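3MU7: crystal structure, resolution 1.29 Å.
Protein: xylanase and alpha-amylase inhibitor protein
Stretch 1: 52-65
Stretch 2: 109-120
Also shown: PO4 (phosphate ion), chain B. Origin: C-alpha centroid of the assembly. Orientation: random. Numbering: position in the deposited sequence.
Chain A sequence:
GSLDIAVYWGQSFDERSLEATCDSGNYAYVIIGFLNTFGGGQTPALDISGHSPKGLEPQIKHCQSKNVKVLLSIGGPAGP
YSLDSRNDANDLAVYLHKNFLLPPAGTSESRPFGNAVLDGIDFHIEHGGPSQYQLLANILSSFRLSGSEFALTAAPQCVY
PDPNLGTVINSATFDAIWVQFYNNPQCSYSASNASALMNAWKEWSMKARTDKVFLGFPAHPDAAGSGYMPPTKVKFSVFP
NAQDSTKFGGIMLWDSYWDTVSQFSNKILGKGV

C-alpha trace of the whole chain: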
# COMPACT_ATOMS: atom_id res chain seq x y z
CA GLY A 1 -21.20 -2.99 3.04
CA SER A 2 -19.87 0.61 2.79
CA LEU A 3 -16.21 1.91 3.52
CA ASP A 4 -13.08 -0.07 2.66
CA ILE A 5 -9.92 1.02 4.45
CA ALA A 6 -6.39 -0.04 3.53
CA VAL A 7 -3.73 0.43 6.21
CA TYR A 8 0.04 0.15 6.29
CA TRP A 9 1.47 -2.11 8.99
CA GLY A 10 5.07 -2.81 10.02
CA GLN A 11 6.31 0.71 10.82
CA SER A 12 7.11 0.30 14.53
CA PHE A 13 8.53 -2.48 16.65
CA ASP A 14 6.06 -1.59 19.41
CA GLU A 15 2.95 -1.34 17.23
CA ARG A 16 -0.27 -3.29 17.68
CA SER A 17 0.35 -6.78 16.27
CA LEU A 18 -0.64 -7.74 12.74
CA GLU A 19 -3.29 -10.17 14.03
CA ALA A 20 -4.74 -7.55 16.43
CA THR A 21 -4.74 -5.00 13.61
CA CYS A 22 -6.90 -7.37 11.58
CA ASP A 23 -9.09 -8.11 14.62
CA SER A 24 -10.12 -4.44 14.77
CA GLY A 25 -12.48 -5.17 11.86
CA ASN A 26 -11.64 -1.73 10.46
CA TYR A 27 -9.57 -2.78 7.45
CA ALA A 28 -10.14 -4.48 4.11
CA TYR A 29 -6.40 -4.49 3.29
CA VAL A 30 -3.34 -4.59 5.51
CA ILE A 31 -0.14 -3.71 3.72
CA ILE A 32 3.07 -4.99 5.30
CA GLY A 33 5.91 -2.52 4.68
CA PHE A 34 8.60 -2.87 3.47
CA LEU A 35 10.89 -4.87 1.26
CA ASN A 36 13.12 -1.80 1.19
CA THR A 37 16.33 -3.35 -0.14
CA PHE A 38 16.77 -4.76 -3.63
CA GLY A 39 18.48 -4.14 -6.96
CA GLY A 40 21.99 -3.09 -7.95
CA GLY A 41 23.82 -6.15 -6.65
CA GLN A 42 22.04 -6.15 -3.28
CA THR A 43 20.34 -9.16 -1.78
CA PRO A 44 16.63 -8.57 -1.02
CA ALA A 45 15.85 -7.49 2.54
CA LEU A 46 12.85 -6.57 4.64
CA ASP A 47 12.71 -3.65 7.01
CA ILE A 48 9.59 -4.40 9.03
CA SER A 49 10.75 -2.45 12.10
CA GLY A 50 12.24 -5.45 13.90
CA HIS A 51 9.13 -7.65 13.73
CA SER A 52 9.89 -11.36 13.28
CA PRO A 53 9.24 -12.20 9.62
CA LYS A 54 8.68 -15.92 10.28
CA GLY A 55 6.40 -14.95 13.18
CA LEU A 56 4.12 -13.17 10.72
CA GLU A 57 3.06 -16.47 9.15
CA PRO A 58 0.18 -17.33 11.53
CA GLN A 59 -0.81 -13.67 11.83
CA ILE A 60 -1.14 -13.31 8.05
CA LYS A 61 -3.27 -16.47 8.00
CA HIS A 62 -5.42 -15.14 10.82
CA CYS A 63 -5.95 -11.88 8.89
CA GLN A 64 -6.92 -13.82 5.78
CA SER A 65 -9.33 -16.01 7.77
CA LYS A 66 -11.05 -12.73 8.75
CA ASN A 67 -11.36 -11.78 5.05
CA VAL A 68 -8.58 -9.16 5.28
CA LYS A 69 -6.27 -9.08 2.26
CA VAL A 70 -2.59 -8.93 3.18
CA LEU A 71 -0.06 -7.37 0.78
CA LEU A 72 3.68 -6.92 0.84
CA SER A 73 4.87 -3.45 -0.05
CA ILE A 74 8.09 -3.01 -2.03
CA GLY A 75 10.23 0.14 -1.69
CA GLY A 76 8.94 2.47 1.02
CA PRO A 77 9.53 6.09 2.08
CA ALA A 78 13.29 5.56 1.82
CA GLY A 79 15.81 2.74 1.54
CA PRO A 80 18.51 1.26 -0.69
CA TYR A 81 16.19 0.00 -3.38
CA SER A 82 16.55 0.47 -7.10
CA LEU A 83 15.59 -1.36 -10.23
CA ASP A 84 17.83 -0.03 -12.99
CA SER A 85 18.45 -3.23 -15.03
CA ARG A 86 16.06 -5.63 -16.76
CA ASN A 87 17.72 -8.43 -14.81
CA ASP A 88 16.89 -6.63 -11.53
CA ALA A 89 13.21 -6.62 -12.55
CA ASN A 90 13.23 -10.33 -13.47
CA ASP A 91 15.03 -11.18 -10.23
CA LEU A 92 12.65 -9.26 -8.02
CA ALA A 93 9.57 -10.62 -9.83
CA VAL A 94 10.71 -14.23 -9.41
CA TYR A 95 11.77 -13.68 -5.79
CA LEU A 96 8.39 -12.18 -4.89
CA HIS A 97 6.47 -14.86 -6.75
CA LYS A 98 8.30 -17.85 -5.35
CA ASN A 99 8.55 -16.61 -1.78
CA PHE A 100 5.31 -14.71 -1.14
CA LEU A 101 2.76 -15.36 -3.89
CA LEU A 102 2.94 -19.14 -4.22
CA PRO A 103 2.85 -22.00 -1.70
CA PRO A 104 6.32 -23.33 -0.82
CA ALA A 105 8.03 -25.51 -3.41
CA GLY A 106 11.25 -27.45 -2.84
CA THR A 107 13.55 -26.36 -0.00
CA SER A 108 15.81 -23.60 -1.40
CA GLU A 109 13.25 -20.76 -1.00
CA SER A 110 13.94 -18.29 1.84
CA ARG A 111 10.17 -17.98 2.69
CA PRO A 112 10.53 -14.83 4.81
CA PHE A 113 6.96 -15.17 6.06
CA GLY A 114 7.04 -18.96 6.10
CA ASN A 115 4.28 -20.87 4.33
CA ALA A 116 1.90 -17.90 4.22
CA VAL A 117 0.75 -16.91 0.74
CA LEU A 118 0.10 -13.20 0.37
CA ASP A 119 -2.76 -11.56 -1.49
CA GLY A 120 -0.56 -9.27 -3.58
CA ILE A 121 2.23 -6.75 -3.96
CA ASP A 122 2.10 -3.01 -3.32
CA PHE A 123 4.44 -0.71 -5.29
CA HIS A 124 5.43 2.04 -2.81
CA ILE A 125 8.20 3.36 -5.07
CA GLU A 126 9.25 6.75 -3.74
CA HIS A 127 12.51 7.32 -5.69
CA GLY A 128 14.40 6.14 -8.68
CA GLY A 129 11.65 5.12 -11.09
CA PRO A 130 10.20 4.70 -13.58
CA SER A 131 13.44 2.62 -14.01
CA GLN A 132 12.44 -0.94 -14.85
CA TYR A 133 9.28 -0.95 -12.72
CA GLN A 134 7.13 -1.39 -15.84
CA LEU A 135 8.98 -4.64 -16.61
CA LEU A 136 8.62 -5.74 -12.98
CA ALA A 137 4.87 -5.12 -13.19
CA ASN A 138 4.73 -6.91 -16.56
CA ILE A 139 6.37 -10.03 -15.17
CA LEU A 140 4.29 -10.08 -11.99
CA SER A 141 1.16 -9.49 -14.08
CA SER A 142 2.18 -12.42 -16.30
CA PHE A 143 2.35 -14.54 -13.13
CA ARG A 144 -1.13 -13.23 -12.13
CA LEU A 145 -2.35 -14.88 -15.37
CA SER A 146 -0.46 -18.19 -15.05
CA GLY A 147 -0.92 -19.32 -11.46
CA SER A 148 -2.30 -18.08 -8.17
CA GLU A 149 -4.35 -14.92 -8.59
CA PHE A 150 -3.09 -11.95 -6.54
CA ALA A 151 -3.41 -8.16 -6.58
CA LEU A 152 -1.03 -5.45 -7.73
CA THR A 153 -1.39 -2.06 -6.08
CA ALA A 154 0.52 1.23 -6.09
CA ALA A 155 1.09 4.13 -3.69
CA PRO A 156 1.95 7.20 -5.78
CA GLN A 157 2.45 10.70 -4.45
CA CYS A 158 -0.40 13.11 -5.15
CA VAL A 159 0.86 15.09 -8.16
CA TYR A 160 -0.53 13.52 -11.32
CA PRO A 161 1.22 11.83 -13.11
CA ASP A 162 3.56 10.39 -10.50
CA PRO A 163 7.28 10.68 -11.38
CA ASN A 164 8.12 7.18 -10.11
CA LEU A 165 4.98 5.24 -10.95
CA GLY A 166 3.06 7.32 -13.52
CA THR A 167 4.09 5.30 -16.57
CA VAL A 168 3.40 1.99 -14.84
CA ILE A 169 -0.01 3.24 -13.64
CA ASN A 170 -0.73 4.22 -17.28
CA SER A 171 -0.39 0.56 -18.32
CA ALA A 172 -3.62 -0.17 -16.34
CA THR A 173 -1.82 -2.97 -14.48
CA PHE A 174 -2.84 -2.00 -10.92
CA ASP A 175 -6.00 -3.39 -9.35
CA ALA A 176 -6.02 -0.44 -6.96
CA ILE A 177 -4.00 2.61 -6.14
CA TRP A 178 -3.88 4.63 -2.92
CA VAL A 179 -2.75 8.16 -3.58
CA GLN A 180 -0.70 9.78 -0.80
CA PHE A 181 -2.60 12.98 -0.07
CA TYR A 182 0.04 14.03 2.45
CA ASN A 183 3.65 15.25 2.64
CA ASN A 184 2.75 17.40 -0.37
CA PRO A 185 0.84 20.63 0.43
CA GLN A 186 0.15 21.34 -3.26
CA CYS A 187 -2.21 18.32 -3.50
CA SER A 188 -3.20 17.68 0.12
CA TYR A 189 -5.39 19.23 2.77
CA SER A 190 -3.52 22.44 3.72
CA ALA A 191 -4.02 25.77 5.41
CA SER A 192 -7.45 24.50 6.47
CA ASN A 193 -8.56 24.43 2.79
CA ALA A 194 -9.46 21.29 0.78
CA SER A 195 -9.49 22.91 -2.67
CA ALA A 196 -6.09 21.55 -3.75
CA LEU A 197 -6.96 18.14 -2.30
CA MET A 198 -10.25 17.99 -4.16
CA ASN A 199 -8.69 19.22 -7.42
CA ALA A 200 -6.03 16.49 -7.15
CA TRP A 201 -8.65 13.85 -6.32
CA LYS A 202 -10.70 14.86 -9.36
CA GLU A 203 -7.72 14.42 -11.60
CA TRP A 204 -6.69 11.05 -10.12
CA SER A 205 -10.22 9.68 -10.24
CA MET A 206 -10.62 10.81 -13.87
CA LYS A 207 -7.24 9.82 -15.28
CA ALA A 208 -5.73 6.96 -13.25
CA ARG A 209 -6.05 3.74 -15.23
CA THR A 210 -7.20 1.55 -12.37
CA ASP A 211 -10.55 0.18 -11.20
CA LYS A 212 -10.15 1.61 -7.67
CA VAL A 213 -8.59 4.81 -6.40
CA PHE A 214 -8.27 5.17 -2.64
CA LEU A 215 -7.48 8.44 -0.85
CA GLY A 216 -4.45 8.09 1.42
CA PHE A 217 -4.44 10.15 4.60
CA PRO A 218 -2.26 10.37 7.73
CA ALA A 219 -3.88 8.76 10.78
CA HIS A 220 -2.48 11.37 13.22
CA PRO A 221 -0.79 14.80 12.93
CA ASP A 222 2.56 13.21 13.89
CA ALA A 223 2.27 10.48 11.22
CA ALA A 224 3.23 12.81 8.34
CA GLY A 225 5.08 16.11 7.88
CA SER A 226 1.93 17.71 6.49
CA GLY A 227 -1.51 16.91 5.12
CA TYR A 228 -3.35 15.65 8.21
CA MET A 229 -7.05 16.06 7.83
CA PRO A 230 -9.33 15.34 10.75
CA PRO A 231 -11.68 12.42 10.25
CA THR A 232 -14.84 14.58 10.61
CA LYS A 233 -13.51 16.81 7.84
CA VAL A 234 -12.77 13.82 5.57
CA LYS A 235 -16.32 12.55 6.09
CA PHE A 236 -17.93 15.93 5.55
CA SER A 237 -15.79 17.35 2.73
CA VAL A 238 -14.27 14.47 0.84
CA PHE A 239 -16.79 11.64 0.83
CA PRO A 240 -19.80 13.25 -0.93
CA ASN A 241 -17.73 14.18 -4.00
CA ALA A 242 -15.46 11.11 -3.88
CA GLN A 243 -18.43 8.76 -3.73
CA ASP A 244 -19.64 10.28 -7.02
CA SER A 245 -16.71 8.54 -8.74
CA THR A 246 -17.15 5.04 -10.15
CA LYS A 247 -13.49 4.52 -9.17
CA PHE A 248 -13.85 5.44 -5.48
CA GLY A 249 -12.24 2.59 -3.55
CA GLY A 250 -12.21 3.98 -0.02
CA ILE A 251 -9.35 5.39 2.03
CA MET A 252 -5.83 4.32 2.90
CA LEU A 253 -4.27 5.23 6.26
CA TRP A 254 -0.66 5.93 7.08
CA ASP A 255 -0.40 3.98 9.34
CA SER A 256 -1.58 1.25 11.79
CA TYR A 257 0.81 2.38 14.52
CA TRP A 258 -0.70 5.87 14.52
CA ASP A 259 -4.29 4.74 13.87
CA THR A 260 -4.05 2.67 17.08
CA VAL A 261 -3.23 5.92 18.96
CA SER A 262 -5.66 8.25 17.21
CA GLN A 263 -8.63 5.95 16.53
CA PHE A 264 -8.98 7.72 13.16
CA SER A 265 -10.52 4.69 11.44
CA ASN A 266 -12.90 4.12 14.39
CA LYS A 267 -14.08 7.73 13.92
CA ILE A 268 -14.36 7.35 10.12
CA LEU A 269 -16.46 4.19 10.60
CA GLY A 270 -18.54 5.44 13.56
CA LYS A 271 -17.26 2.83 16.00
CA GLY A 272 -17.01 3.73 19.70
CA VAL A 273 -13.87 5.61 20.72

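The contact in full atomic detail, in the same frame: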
# COMPACT_ATOMS: atom_id res chain seq x y z
N SER A 52 9.43 -10.07 13.79
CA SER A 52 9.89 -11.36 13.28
C SER A 52 9.18 -11.74 11.98
O SER A 52 7.96 -11.93 11.98
CB SER A 52 9.67 -12.44 14.33
OG SER A 52 9.81 -13.72 13.74
N PRO A 53 9.92 -11.85 10.87
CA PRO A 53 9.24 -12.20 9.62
C PRO A 53 8.57 -13.57 9.67
O PRO A 53 7.41 -13.71 9.27
CB PRO A 53 10.36 -12.18 8.57
CG PRO A 53 11.39 -11.28 9.15
CD PRO A 53 11.34 -11.51 10.64
N LYS A 54 9.27 -14.58 10.19
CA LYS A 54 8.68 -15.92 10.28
C LYS A 54 7.45 -15.90 11.19
O LYS A 54 6.47 -16.59 10.92
CB LYS A 54 9.71 -16.95 10.77
CG LYS A 54 10.89 -17.17 9.82
CD LYS A 54 10.50 -17.94 8.57
CE LYS A 54 11.73 -18.41 7.80
NZ LYS A 54 11.37 -19.30 6.65
N GLY A 55 7.51 -15.09 12.25
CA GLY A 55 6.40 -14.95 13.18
C GLY A 55 5.14 -14.35 12.57
O GLY A 55 4.06 -14.47 13.13
N LEU A 56 5.29 -13.70 11.41
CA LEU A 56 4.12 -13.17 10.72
C LEU A 56 3.25 -14.25 10.11
O LEU A 56 2.07 -14.01 9.89
CB LEU A 56 4.53 -12.17 9.63
CG LEU A 56 5.20 -10.87 10.06
CD1 LEU A 56 5.30 -9.92 8.88
CD2 LEU A 56 4.45 -10.21 11.21
N GLU A 57 3.81 -15.42 9.82
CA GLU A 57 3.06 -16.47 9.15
C GLU A 57 1.65 -16.71 9.72
O GLU A 57 0.66 -16.57 9.00
CB GLU A 57 3.85 -17.79 9.06
CG GLU A 57 3.03 -18.88 8.40
CD GLU A 57 3.73 -20.22 8.27
OE1 GLU A 57 4.94 -20.32 8.54
OE2 GLU A 57 3.05 -21.17 7.85
N PRO A 58 1.54 -17.06 11.03
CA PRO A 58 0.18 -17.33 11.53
C PRO A 58 -0.69 -16.09 11.61
O PRO A 58 -1.91 -16.19 11.53
CB PRO A 58 0.44 -17.90 12.94
CG PRO A 58 1.77 -17.39 13.32
CD PRO A 58 2.56 -17.36 12.05
N GLN A 59 -0.06 -14.92 11.75
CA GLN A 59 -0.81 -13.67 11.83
C GLN A 59 -1.41 -13.29 10.48
O GLN A 59 -2.56 -12.84 10.41
CB GLN A 59 0.08 -12.55 12.34
CG GLN A 59 0.74 -12.84 13.68
CD GLN A 59 1.30 -11.56 14.26
OE1 GLN A 59 0.55 -10.65 14.60
NE2 GLN A 59 2.63 -11.47 14.34
N ILE A 60 -0.65 -13.50 9.41
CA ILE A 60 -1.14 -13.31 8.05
C ILE A 60 -2.34 -14.23 7.82
O ILE A 60 -3.39 -13.79 7.33
CB ILE A 60 -0.03 -13.61 7.02
CG1 ILE A 60 1.07 -12.55 7.07
CG2 ILE A 60 -0.61 -13.69 5.62
CD1 ILE A 60 2.40 -13.02 6.51
N LYS A 61 -2.19 -15.50 8.18
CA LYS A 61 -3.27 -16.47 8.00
C LYS A 61 -4.50 -16.09 8.80
O LYS A 61 -5.62 -16.22 8.33
CB LYS A 61 -2.80 -17.88 8.36
CG LYS A 61 -1.77 -18.44 7.41
CD LYS A 61 -1.25 -19.78 7.93
CE LYS A 61 -0.16 -20.34 7.05
NZ LYS A 61 0.33 -21.65 7.58
N HIS A 62 -4.29 -15.60 10.02
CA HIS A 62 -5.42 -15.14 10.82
C HIS A 62 -6.15 -13.99 10.13
O HIS A 62 -7.38 -13.98 10.03
CB HIS A 62 -4.98 -14.73 12.22
CG HIS A 62 -6.11 -14.17 13.03
ND1 HIS A 62 -7.13 -14.97 13.50
CD2 HIS A 62 -6.42 -12.91 13.41
CE1 HIS A 62 -8.01 -14.23 14.15
NE2 HIS A 62 -7.60 -12.97 14.10
N CYS A 63 -5.39 -13.00 9.66
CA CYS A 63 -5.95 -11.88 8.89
C CYS A 63 -6.79 -12.38 7.73
O CYS A 63 -7.93 -11.94 7.54
CB CYS A 63 -4.82 -11.00 8.37
SG CYS A 63 -4.04 -10.00 9.66
N GLN A 64 -6.24 -13.31 6.95
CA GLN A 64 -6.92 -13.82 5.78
C GLN A 64 -8.19 -14.59 6.15
O GLN A 64 -9.19 -14.51 5.44
CB GLN A 64 -5.98 -14.69 4.95
CG GLN A 64 -4.86 -13.86 4.32
CD GLN A 64 -3.76 -14.70 3.73
OE1 GLN A 64 -3.44 -15.77 4.23
NE2 GLN A 64 -3.14 -14.19 2.67
N SER A 65 -8.15 -15.30 7.28
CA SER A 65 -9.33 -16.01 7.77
C SER A 65 -10.45 -15.04 8.16
O SER A 65 -11.62 -15.43 8.21
CB SER A 65 -8.96 -16.92 8.95
OG SER A 65 -8.85 -16.20 10.17
N GLU A 109 13.90 -22.07 -1.19
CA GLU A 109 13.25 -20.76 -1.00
C GLU A 109 13.48 -20.22 0.41
O GLU A 109 13.43 -20.98 1.38
CB GLU A 109 11.75 -20.86 -1.28
CG GLU A 109 11.41 -21.22 -2.72
CD GLU A 109 9.95 -21.59 -2.92
OE1 GLU A 109 9.21 -21.71 -1.91
OE2 GLU A 109 9.55 -21.75 -4.10
N SER A 110 13.73 -18.91 0.53
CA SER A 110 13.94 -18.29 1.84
C SER A 110 12.63 -18.18 2.68
O SER A 110 12.69 -18.20 3.91
CB SER A 110 14.63 -16.93 1.70
OG SER A 110 13.83 -16.03 0.96
N ARG A 111 11.46 -18.09 1.99
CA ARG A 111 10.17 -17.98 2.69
C ARG A 111 10.23 -17.03 3.92
O ARG A 111 10.04 -17.46 5.06
CB ARG A 111 9.64 -19.34 3.15
CG ARG A 111 9.66 -20.45 2.10
CD ARG A 111 8.75 -20.16 0.91
NE ARG A 111 7.35 -19.92 1.28
CZ ARG A 111 6.36 -19.87 0.38
NH1 ARG A 111 6.61 -20.03 -0.90
NH2 ARG A 111 5.11 -19.66 0.80
N PRO A 112 10.47 -15.76 3.67
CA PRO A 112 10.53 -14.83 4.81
C PRO A 112 9.37 -14.91 5.76
O PRO A 112 9.56 -14.81 6.97
CB PRO A 112 10.88 -13.51 4.15
CG PRO A 112 11.83 -13.95 3.08
CD PRO A 112 11.54 -15.37 2.73
N PHE A 113 8.16 -15.06 5.23
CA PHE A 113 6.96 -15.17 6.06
C PHE A 113 6.47 -16.62 6.14
O PHE A 113 5.27 -16.88 6.30
CB PHE A 113 5.85 -14.27 5.51
CG PHE A 113 6.15 -12.81 5.45
CD1 PHE A 113 7.19 -12.25 6.21
CD2 PHE A 113 5.41 -11.99 4.61
CE1 PHE A 113 7.45 -10.87 6.13
CE2 PHE A 113 5.68 -10.62 4.51
CZ PHE A 113 6.70 -10.06 5.28
N GLY A 114 7.41 -17.56 6.02
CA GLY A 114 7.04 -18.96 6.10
C GLY A 114 6.11 -19.40 4.99
O GLY A 114 6.22 -18.95 3.86
N ASN A 115 5.19 -20.30 5.32
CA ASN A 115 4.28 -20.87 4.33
C ASN A 115 3.03 -20.05 4.03
O ASN A 115 2.15 -20.49 3.30
CB ASN A 115 3.91 -22.31 4.72
CG ASN A 115 5.11 -23.23 4.71
OD1 ASN A 115 6.15 -22.92 4.11
ND2 ASN A 115 4.99 -24.38 5.36
N ALA A 116 2.96 -18.84 4.59
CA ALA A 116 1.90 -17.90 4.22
C ALA A 116 1.99 -17.57 2.73
O ALA A 116 3.09 -17.54 2.15
CB ALA A 116 2.01 -16.64 5.04
N VAL A 117 0.84 -17.35 2.12
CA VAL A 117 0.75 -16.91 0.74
C VAL A 117 -0.01 -15.60 0.76
O VAL A 117 -1.17 -15.54 1.16
CB VAL A 117 0.03 -17.95 -0.16
CG1 VAL A 117 -0.10 -17.42 -1.58
CG2 VAL A 117 0.78 -19.28 -0.15
N LEU A 118 0.66 -14.54 0.33
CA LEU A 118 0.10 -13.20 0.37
C LEU A 118 -0.91 -12.95 -0.73
O LEU A 118 -0.96 -13.68 -1.73
CB LEU A 118 1.21 -12.15 0.31
CG LEU A 118 2.25 -12.20 1.42
CD1 LEU A 118 3.14 -10.98 1.29
CD2 LEU A 118 1.61 -12.24 2.80
N ASP A 119 -1.72 -11.91 -0.54
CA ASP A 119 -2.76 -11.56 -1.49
C ASP A 119 -2.31 -10.59 -2.58
O ASP A 119 -3.10 -10.26 -3.45
CB ASP A 119 -3.96 -11.01 -0.75
CG ASP A 119 -4.54 -12.02 0.20
OD1 ASP A 119 -5.08 -13.03 -0.29
OD2 ASP A 119 -4.40 -11.84 1.43
N GLY A 120 -1.06 -10.15 -2.54
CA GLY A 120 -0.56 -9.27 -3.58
C GLY A 120 0.64 -8.46 -3.17
O GLY A 120 1.17 -8.60 -2.05
P PO4 B . 6.91 -9.17 16.55
O1 PO4 B . 7.25 -7.73 16.84
O2 PO4 B . 6.05 -9.71 17.67
O3 PO4 B . 6.10 -9.20 15.28
O4 PO4 B . 8.17 -9.98 16.41
O HOH W 1 -1.45 -17.63 3.79

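A helix packs here against a segment that has no regular secondary structure and holds its shape by turns. In the first stretch, a type I turn from Pro 53 to Leu 56 leads into a helix that runs through Ser 65; Ser 52 OG accepts from Gly 55 N at 3.1 Å, tying down the approach. The second stretch folds through two overlapping turns, type I from Arg 111 to Gly 114 and type II' from Phe 113 to Ala 116. The CA atoms come closest at Lys 54 and Phe 113, 4.6 Å apart, and are wider at the far end, with 8.7 Å between the CA atoms of Gln 64 and Asp 119. The side chain of Gln 64 spans that wider gap. At the narrow end even backbone atoms meet: Phe 113 CA makes a CA-H...O contact with Pro 53 O at 3.6 Å.

Gly 114 fits its place for two reasons. Its positive phi favours glycine, and a CB would sit 2.1 Å from Glu 57 OE1, a clash.

The apolar centre is built around Phe 113. Leu 56 CD1 lies over one face of the ring, 4.0 Å from its centroid, while Pro 53 CB approaches Phe 113 CD1 at 4.0 Å. One turn along the helix from Leu 56, Ile 60 CD1 lies 3.7 Å from Phe 113 CD2 and 3.9 Å from Ala 116 CB, and both Ile 60 CG2 and Ile 60 CD1 come within 3.9 Å of Leu 118 CD2. A single branched residue thus touches three partners spread along the irregular segment.

Polar side chains of the first stretch bind backbone groups of the second, including one already used inside a turn. The CA-to-CB bond of Lys 54 points away, yet its chain bends back so that NZ donates to Arg 111 O at 2.8 Å and to Ser 110 O at 3.2 Å. Arg 111 O also accepts from Gly 114 N (2.8 Å), so the lysine binds a carbonyl already engaged in the turn. Glu 57 OE1 accepts a weak hydrogen bond from Asn 115 N at 3.2 Å, while Glu 57 OE2 forms a salt bridge with Lys 61 NZ at 2.8 Å, one helical turn on.

Gln 64 closes the wide end. Its NE2 donates to Val 117 O at 2.8 Å and to Asp 119 OD2 at 2.9 Å, both nearly straight. Its OE1 takes a hydrogen bond from a water at 2.8 Å, and the same water oxygen accepts from Val 117 N at 2.8 Å. The amide therefore addresses both polar backbone atoms of Val 117, one directly and one through water.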